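Local atomic coordinates of putative oxidoreductase yhhX (Escherichia coli K-12, PDB entry 3F4L), a protein that probably acts as an NADP-dependent oxidoreductase of the Gfo/Idh/MocA family, perhaps as a scyllo-inositol dehydrogenase. Residues D56-E59 against V60-P64; A304-Q307 against T308-G312. One frame throughout, in Å; residues are numbered along the deposited sequence.

Contact 1 (D56-E59 against V60-P64)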
ATOM      1  N   ASP A  56      10.092 -27.615 -39.097  1.00 27.34           N
ATOM      2  CA  ASP A  56      11.148 -27.018 -39.907  1.00 29.71           C
ATOM      3  C   ASP A  56      10.899 -25.510 -39.883  1.00 28.75           C
ATOM      4  O   ASP A  56      10.011 -25.003 -40.570  1.00 28.02           O
ATOM      5  CB  ASP A  56      11.080 -27.558 -41.343  1.00 31.90           C
ATOM      6  CG  ASP A  56      12.051 -26.864 -42.287  1.00 34.30           C
ATOM      7  OD1 ASP A  56      12.915 -26.086 -41.817  1.00 35.54           O
ATOM      8  OD2 ASP A  56      11.949 -27.107 -43.511  1.00 35.72           O
ATOM      9  N   LEU A  57      11.687 -24.801 -39.081  1.00 29.13           N
ATOM     10  CA  LEU A  57      11.525 -23.363 -38.944  1.00 30.58           C
ATOM     11  C   LEU A  57      11.751 -22.621 -40.254  1.00 31.13           C
ATOM     12  O   LEU A  57      11.084 -21.628 -40.529  1.00 28.87           O
ATOM     13  CB  LEU A  57      12.465 -22.840 -37.856  1.00 30.61           C
ATOM     14  CG  LEU A  57      12.390 -21.356 -37.476  1.00 32.56           C
ATOM     15  CD1 LEU A  57      10.947 -20.884 -37.386  1.00 30.82           C
ATOM     16  CD2 LEU A  57      13.099 -21.158 -36.154  1.00 30.75           C
ATOM     17  N   ASP A  58      12.677 -23.107 -41.074  1.00 34.14           N
ATOM     18  CA  ASP A  58      12.949 -22.445 -42.343  1.00 35.83           C
ATOM     19  C   ASP A  58      11.721 -22.388 -43.246  1.00 36.60           C
ATOM     20  O   ASP A  58      11.528 -21.411 -43.973  1.00 35.46           O
ATOM     21  CB  ASP A  58      14.117 -23.125 -43.061  1.00 38.75           C
ATOM     22  CG  ASP A  58      15.450 -22.809 -42.411  1.00 40.14           C
ATOM     23  OD1 ASP A  58      15.709 -21.616 -42.147  1.00 41.40           O
ATOM     24  OD2 ASP A  58      16.240 -23.742 -42.166  1.00 42.01           O
ATOM     25  N   GLU A  59      10.891 -23.429 -43.193  1.00 36.46           N
ATOM     26  CA  GLU A  59       9.667 -23.482 -43.990  1.00 38.61           C
ATOM     27  C   GLU A  59       8.726 -22.330 -43.641  1.00 36.74           C
ATOM     28  O   GLU A  59       7.810 -22.006 -44.400  1.00 37.55           O
ATOM     29  CB  GLU A  59       8.941 -24.807 -43.761  1.00 41.84           C
ATOM     30  CG  GLU A  59       9.395 -25.934 -44.669  1.00 44.84           C
ATOM     31  CD  GLU A  59       8.797 -27.267 -44.270  1.00 46.92           C
ATOM     32  OE1 GLU A  59       7.603 -27.285 -43.898  1.00 46.15           O
ATOM     33  OE2 GLU A  59       9.518 -28.290 -44.334  1.00 47.72           O
ATOM     34  N   VAL A  60       8.950 -21.724 -42.482  1.00 34.32           N
ATOM     35  CA  VAL A  60       8.125 -20.606 -42.046  1.00 31.96           C
ATOM     36  C   VAL A  60       8.810 -19.281 -42.380  1.00 31.05           C
ATOM     37  O   VAL A  60       8.225 -18.413 -43.028  1.00 30.81           O
ATOM     38  CB  VAL A  60       7.863 -20.652 -40.520  1.00 29.40           C
ATOM     39  CG1 VAL A  60       6.998 -19.480 -40.119  1.00 29.84           C
ATOM     40  CG2 VAL A  60       7.189 -21.968 -40.137  1.00 29.28           C
ATOM     41  N   LEU A  61      10.059 -19.136 -41.945  1.00 30.95           N
ATOM     42  CA  LEU A  61      10.803 -17.906 -42.188  1.00 31.79           C
ATOM     43  C   LEU A  61      11.059 -17.630 -43.665  1.00 33.04           C
ATOM     44  O   LEU A  61      11.316 -16.488 -44.050  1.00 32.97           O
ATOM     45  CB  LEU A  61      12.125 -17.930 -41.417  1.00 30.18           C
ATOM     46  CG  LEU A  61      11.965 -18.031 -39.897  1.00 30.36           C
ATOM     47  CD1 LEU A  61      13.333 -17.921 -39.228  1.00 30.75           C
ATOM     48  CD2 LEU A  61      11.032 -16.934 -39.404  1.00 28.56           C
ATOM     49  N   ASN A  62      10.981 -18.664 -44.495  1.00 34.43           N
ATOM     50  CA  ASN A  62      11.196 -18.483 -45.926  1.00 35.73           C
ATOM     51  C   ASN A  62       9.904 -18.197 -46.678  1.00 35.51           C
ATOM     52  O   ASN A  62       9.939 -17.895 -47.871  1.00 35.86           O
ATOM     53  CB  ASN A  62      11.874 -19.713 -46.539  1.00 35.65           C
ATOM     54  CG  ASN A  62      13.311 -19.859 -46.098  1.00 35.75           C
ATOM     55  OD1 ASN A  62      13.971 -18.873 -45.767  1.00 36.67           O
ATOM     56  ND2 ASN A  62      13.813 -21.089 -46.107  1.00 38.03           N
ATOM     57  N   ASP A  63       8.769 -18.291 -45.989  1.00 35.08           N
ATOM     58  CA  ASP A  63       7.478 -18.032 -46.631  1.00 34.73           C
ATOM     59  C   ASP A  63       7.338 -16.537 -46.919  1.00 34.12           C
ATOM     60  O   ASP A  63       7.304 -15.718 -45.997  1.00 30.71           O
ATOM     61  CB  ASP A  63       6.319 -18.484 -45.737  1.00 34.48           C
ATOM     62  CG  ASP A  63       4.979 -18.433 -46.455  1.00 35.68           C
ATOM     63  OD1 ASP A  63       4.801 -17.558 -47.332  1.00 34.41           O
ATOM     64  OD2 ASP A  63       4.095 -19.259 -46.135  1.00 34.05           O
ATOM     65  N   PRO A  64       7.255 -16.167 -48.211  1.00 35.22           N
ATOM     66  CA  PRO A  64       7.121 -14.785 -48.688  1.00 35.03           C
ATOM     67  C   PRO A  64       5.901 -14.046 -48.144  1.00 34.19           C
ATOM     68  O   PRO A  64       5.945 -12.837 -47.916  1.00 34.36           O
ATOM     69  CB  PRO A  64       7.040 -14.952 -50.206  1.00 35.82           C
ATOM     70  CG  PRO A  64       7.837 -16.198 -50.452  1.00 36.41           C
ATOM     71  CD  PRO A  64       7.356 -17.099 -49.350  1.00 35.49           C
TER
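The carbonyl oxygen of L57 is gripped twice in this single short helical turn. L61 N reaches L57 O at 3.0 Å in a nearly straight bond (N-H...O 169°), while V60 N reaches the same L57 O at 2.9 Å from above the carbonyl plane, a bent approach that belongs to a tightened i to i+3 turn. One residue on, N62 N donates to D58 O over 2.8 Å. D56 caps the start: its OD1 takes a weak bond from D58 N at 3.1 Å. The N62 side chain folds back alongside this turn, with CB 3.1 Å from D58 O and ND2 resting 3.7 Å from D58 CB. On the buried side, L57 and L61 cross at a slant, CD1 of L57 lying 3.9 Å from CG of L61; the L57 branch gets there because its CG stands anti to the backbone N (chi1 -176°). Both family and position mark this as a helical crossover between parallel strands 52-54 and 66-71 of the Rossmann domain. L57 packs on Y81 and R84 of helix 78-87 and on I8 and F35, V60 meets A6 and H33, and D63 OD2 bonds to H33 of strand 29-35.

Contact 2 (A304-Q307 against T308-G312)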
ATOM      1  N   ALA A 304      -3.906  -3.775 -33.553  1.00 16.89           N
ATOM      2  CA  ALA A 304      -2.886  -2.724 -33.580  1.00 18.98           C
ATOM      3  C   ALA A 304      -1.763  -3.099 -34.541  1.00 17.59           C
ATOM      4  O   ALA A 304      -1.275  -2.260 -35.310  1.00 17.29           O
ATOM      5  CB  ALA A 304      -2.312  -2.492 -32.180  1.00 17.44           C
ATOM      6  N   LEU A 305      -1.341  -4.356 -34.484  1.00 16.20           N
ATOM      7  CA  LEU A 305      -0.282  -4.841 -35.372  1.00 17.19           C
ATOM      8  C   LEU A 305      -0.752  -4.721 -36.823  1.00 16.39           C
ATOM      9  O   LEU A 305       0.039  -4.423 -37.720  1.00 17.99           O
ATOM     10  CB  LEU A 305       0.060  -6.294 -35.035  1.00 17.21           C
ATOM     11  CG  LEU A 305       1.165  -6.519 -33.998  1.00 20.56           C
ATOM     12  CD1 LEU A 305       1.060  -5.521 -32.884  1.00 21.53           C
ATOM     13  CD2 LEU A 305       1.061  -7.935 -33.450  1.00 22.28           C
ATOM     14  N   TYR A 306      -2.039  -4.942 -37.052  1.00 17.23           N
ATOM     15  CA  TYR A 306      -2.593  -4.824 -38.391  1.00 21.15           C
ATOM     16  C   TYR A 306      -2.342  -3.403 -38.917  1.00 22.95           C
ATOM     17  O   TYR A 306      -1.765  -3.219 -39.983  1.00 22.11           O
ATOM     18  CB  TYR A 306      -4.099  -5.082 -38.373  1.00 22.04           C
ATOM     19  CG  TYR A 306      -4.699  -5.139 -39.755  1.00 25.16           C
ATOM     20  CD1 TYR A 306      -4.554  -6.277 -40.543  1.00 25.10           C
ATOM     21  CD2 TYR A 306      -5.351  -4.037 -40.301  1.00 24.33           C
ATOM     22  CE1 TYR A 306      -5.037  -6.316 -41.847  1.00 26.17           C
ATOM     23  CE2 TYR A 306      -5.839  -4.067 -41.606  1.00 27.35           C
ATOM     24  CZ  TYR A 306      -5.675  -5.212 -42.371  1.00 27.59           C
ATOM     25  OH  TYR A 306      -6.145  -5.257 -43.670  1.00 29.15           O
ATOM     26  N   GLN A 307      -2.784  -2.406 -38.150  1.00 23.94           N
ATOM     27  CA  GLN A 307      -2.622  -1.011 -38.540  1.00 24.48           C
ATOM     28  C   GLN A 307      -1.155  -0.655 -38.703  1.00 24.26           C
ATOM     29  O   GLN A 307      -0.766  -0.031 -39.694  1.00 23.07           O
ATOM     30  CB  GLN A 307      -3.266  -0.086 -37.507  1.00 27.12           C
ATOM     31  CG  GLN A 307      -4.771  -0.265 -37.369  1.00 34.85           C
ATOM     32  CD  GLN A 307      -5.418   0.879 -36.606  1.00 40.58           C
ATOM     33  OE1 GLN A 307      -6.627   0.873 -36.346  1.00 43.69           O
ATOM     34  NE2 GLN A 307      -4.612   1.880 -36.248  1.00 42.30           N
ATOM     35  N   THR A 308      -0.339  -1.044 -37.731  1.00 21.30           N
ATOM     36  CA  THR A 308       1.087  -0.760 -37.805  1.00 20.69           C
ATOM     37  C   THR A 308       1.711  -1.316 -39.081  1.00 21.81           C
ATOM     38  O   THR A 308       2.387  -0.596 -39.809  1.00 23.92           O
ATOM     39  CB  THR A 308       1.835  -1.351 -36.611  1.00 17.02           C
ATOM     40  OG1 THR A 308       1.559  -0.561 -35.448  1.00 14.52           O
ATOM     41  CG2 THR A 308       3.344  -1.371 -36.875  1.00 17.70           C
ATOM     42  N   ILE A 309       1.483  -2.597 -39.340  1.00 24.31           N
ATOM     43  CA  ILE A 309       2.039  -3.262 -40.518  1.00 24.68           C
ATOM     44  C   ILE A 309       1.446  -2.797 -41.852  1.00 25.73           C
ATOM     45  O   ILE A 309       2.164  -2.607 -42.831  1.00 25.74           O
ATOM     46  CB  ILE A 309       1.859  -4.794 -40.413  1.00 22.40           C
ATOM     47  CG1 ILE A 309       2.739  -5.339 -39.287  1.00 22.27           C
ATOM     48  CG2 ILE A 309       2.205  -5.462 -41.741  1.00 23.47           C
ATOM     49  CD1 ILE A 309       2.554  -6.816 -39.047  1.00 20.76           C
ATOM     50  N   THR A 310       0.137  -2.605 -41.885  1.00 26.52           N
ATOM     51  CA  THR A 310      -0.528  -2.200 -43.110  1.00 28.84           C
ATOM     52  C   THR A 310      -0.492  -0.702 -43.408  1.00 29.59           C
ATOM     53  O   THR A 310      -0.254  -0.296 -44.547  1.00 29.19           O
ATOM     54  CB  THR A 310      -1.996  -2.648 -43.095  1.00 29.28           C
ATOM     55  OG1 THR A 310      -2.060  -4.041 -42.765  1.00 29.22           O
ATOM     56  CG2 THR A 310      -2.637  -2.416 -44.462  1.00 29.53           C
ATOM     57  N   HIS A 311      -0.713   0.120 -42.389  1.00 29.28           N
ATOM     58  CA  HIS A 311      -0.750   1.559 -42.597  1.00 30.78           C
ATOM     59  C   HIS A 311       0.356   2.357 -41.922  1.00 30.88           C
ATOM     60  O   HIS A 311       0.310   3.585 -41.892  1.00 32.40           O
ATOM     61  CB  HIS A 311      -2.121   2.088 -42.174  1.00 32.66           C
ATOM     62  CG  HIS A 311      -3.257   1.461 -42.922  1.00 34.54           C
ATOM     63  ND1 HIS A 311      -3.400   1.578 -44.289  1.00 35.55           N
ATOM     64  CD2 HIS A 311      -4.282   0.681 -42.502  1.00 36.82           C
ATOM     65  CE1 HIS A 311      -4.462   0.895 -44.678  1.00 36.55           C
ATOM     66  NE2 HIS A 311      -5.015   0.342 -43.614  1.00 35.39           N
ATOM     67  N   GLY A 312       1.354   1.666 -41.387  1.00 29.82           N
ATOM     68  CA  GLY A 312       2.457   2.365 -40.751  1.00 29.25           C
ATOM     69  C   GLY A 312       2.091   3.101 -39.477  1.00 28.38           C
ATOM     70  O   GLY A 312       2.787   4.033 -39.073  1.00 28.90           O
TER
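The last turns of helix 300-311, in the C-terminal alpha/beta family region, carry this contact, and the end is marked by G312, whose positive phi (67°) takes the chain out of the helix. Regular i to i+4 bonds run up to that point: T308 N to A304 O at 2.9 Å, I309 N to L305 O at 2.8 Å and H311 N to Q307 O at 2.7 Å. Y306 O accepts two, T310 N at 2.8 Å and the hydroxyl OG1 of T310 at 2.9 Å, the latter tilted from the carbonyl plane. With chi1 at -51°, T310 OG1 lies beside its own backbone N and can fold back onto the preceding turn. The bond to Y306 O holds the hydroxyl, and the ring of the same residue lies beside it, with OG1 3.7 Å above the ring plane, over its centre. On its other branch, T310 CG2 lies over one face of the H311 imidazole. I309 CG1 rests 3.3 Å from L305 O, and T308 OG1 bonds to A313 O beyond the helix end. Towards the Rossmann-fold domain, Y306, I309 and T310 all touch I3 of strand 3-8, while L305 meets L93 of strand 91-94 and I309 meets N91.

Contacts 1 and 2 belong to different family regions, the Rossmann domain and the C-terminal alpha/beta domain, and follow one another along the chain. Their centres lie 22 Å apart and their nearest atoms about 10 Å, without touching. The parallel sheet links them indirectly: both reach strand 3-8, contact 1 through A6 and I8, contact 2 through I3. Contact 1 packs on strands 3-8 and 29-35 of the Rossmann sheet, whereas contact 2 places a C-terminal-domain helix against the start of strand 3-8 and against strand 91-94. By analogy with Rossmann dehydrogenases, the dinucleotide would bind near the carboxyl ends of these strands, closer to the A6 and I8 side than to I3.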